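Local coordinates for extracellular solute-binding protein, family 1 (Bifidobacterium longum subsp. infantis, PDB 6FTH) that probably captures human milk oligosaccharides outside the cell and delivers them to an ABC transporter for uptake, at residues A[242-247]-A[501-506]. Sequence-based numbering, arbitrary orientation.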
# COMPACT_ATOMS: atom_id res chain seq x y z
N VAL A 242 -17.01 12.19 7.70
CA VAL A 242 -16.42 11.83 6.41
C VAL A 242 -16.73 12.92 5.39
O VAL A 242 -17.87 13.41 5.31
CB VAL A 242 -16.97 10.47 5.95
CG1 VAL A 242 -16.54 10.22 4.51
CG2 VAL A 242 -16.45 9.36 6.87
N LYS A 243 -15.72 13.28 4.60
CA LYS A 243 -15.85 14.25 3.53
C LYS A 243 -15.06 13.76 2.32
O LYS A 243 -14.26 12.83 2.41
CB LYS A 243 -15.39 15.64 3.98
CG LYS A 243 -16.19 16.14 5.19
CD LYS A 243 -15.66 17.42 5.71
CE LYS A 243 -16.55 17.95 6.83
NZ LYS A 243 -16.08 19.29 7.28
N SER A 244 -15.31 14.40 1.18
CA SER A 244 -14.43 14.23 0.03
C SER A 244 -13.48 15.40 -0.09
O SER A 244 -13.89 16.55 -0.02
CB SER A 244 -15.22 14.11 -1.28
OG SER A 244 -14.32 13.99 -2.39
N PHE A 245 -12.20 15.10 -0.29
CA PHE A 245 -11.28 16.19 -0.53
C PHE A 245 -11.31 16.68 -1.97
O PHE A 245 -10.71 17.71 -2.26
CB PHE A 245 -9.85 15.88 -0.06
CG PHE A 245 -9.20 14.67 -0.71
CD1 PHE A 245 -8.74 14.70 -2.03
CD2 PHE A 245 -8.94 13.54 0.05
CE1 PHE A 245 -8.11 13.60 -2.58
CE2 PHE A 245 -8.31 12.42 -0.50
CZ PHE A 245 -7.87 12.46 -1.82
N LEU A 246 -12.03 15.99 -2.86
CA LEU A 246 -11.99 16.33 -4.27
C LEU A 246 -12.57 17.71 -4.54
O LEU A 246 -12.24 18.31 -5.56
CB LEU A 246 -12.78 15.30 -5.07
CG LEU A 246 -12.23 13.88 -5.05
CD1 LEU A 246 -13.16 12.94 -5.81
CD2 LEU A 246 -10.83 13.81 -5.64
N THR A 247 -13.42 18.22 -3.65
CA THR A 247 -14.03 19.54 -3.79
C THR A 247 -13.61 20.48 -2.66
O THR A 247 -14.26 21.50 -2.42
CB THR A 247 -15.56 19.43 -3.85
OG1 THR A 247 -16.03 18.79 -2.66
CG2 THR A 247 -15.99 18.63 -5.04
N LEU A 501 -22.37 13.63 -10.74
CA LEU A 501 -21.90 12.27 -10.92
C LEU A 501 -22.00 11.43 -9.65
O LEU A 501 -21.56 10.28 -9.64
CB LEU A 501 -20.46 12.30 -11.48
CG LEU A 501 -20.29 13.02 -12.82
CD1 LEU A 501 -18.82 13.12 -13.19
CD2 LEU A 501 -21.04 12.24 -13.91
N GLY A 502 -22.59 11.98 -8.59
CA GLY A 502 -22.88 11.21 -7.40
C GLY A 502 -21.89 11.37 -6.26
O GLY A 502 -21.93 10.57 -5.33
N LEU A 503 -20.98 12.36 -6.33
CA LEU A 503 -19.99 12.50 -5.25
C LEU A 503 -20.64 12.55 -3.88
O LEU A 503 -20.15 11.90 -2.94
CB LEU A 503 -19.12 13.73 -5.48
CG LEU A 503 -18.03 13.95 -4.43
CD1 LEU A 503 -17.10 12.78 -4.42
CD2 LEU A 503 -17.25 15.21 -4.71
N GLN A 504 -21.72 13.32 -3.73
CA GLN A 504 -22.31 13.48 -2.40
C GLN A 504 -23.02 12.21 -1.93
O GLN A 504 -23.08 11.96 -0.72
CB GLN A 504 -23.25 14.68 -2.35
CG GLN A 504 -22.61 15.98 -2.67
CD GLN A 504 -21.37 16.20 -1.86
OE1 GLN A 504 -21.36 15.97 -0.65
NE2 GLN A 504 -20.30 16.60 -2.52
N GLU A 505 -23.53 11.40 -2.86
CA GLU A 505 -24.01 10.07 -2.50
C GLU A 505 -22.87 9.23 -1.96
O GLU A 505 -23.01 8.51 -0.96
CB GLU A 505 -24.64 9.40 -3.73
CG GLU A 505 -25.14 7.97 -3.46
CD GLU A 505 -25.79 7.32 -4.69
OE1 GLU A 505 -25.37 7.64 -5.83
OE2 GLU A 505 -26.70 6.49 -4.49
N ASN A 506 -21.71 9.29 -2.63
CA ASN A 506 -20.56 8.52 -2.18
C ASN A 506 -20.11 8.97 -0.79
O ASN A 506 -19.76 8.14 0.05
CB ASN A 506 -19.42 8.66 -3.19
CG ASN A 506 -19.59 7.80 -4.42
OD1 ASN A 506 -20.66 7.30 -4.70
ND2 ASN A 506 -18.49 7.57 -5.13
O HOH W 1 -17.67 16.85 -1.48
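The backbone of strand 241-244 passes the first turn of helix 503-518 near S244 and L503, their CA atoms 7.9 Å apart, with no direct hydrogen bond between the segments. L503 carries nearly the whole contact. Its side chain leaves the helix with CG turned away from the backbone N (chi1 -179°), which sets its two methyls among S244, L246 and T247. CD1 lies 3.6 Å from OG of S244 and 4.2 Å from CD1 of L246, while CD2 meets CG2 of T247 tip to tip at 3.7 Å.

The hydroxyl that L503 covers is already engaged: OG of S244 accepts from N of L246 at 3.1 Å (N-H...O 158°), closing an ST turn, and also bonds to the carbonyl O of G234. A valine here would probably leave N of L246 without its acceptor and O of G234 without the serine hydroxyl, weakening the ST turn. Beside the apolar patch, a water bridges the segments, 2.8 Å from OG1 of T247 and accepting from NE2 of Q504; that amide nitrogen also bonds to OD1 of D499.

Helix 487-500 borders the same patch, its L498 touching L246, T247 and L503. It ends in a Schellman motif with G502, at positive phi (99°), as the C-prime residue; G502 is also the N-cap of helix 503-518. The contact thus packs the two-stranded antiparallel hairpin 235-238/241-244 and the ST turn after it against the junction of the two C-terminal helices, in a solute-binding protein whose family has the type 2 periplasmic-binding-protein fold.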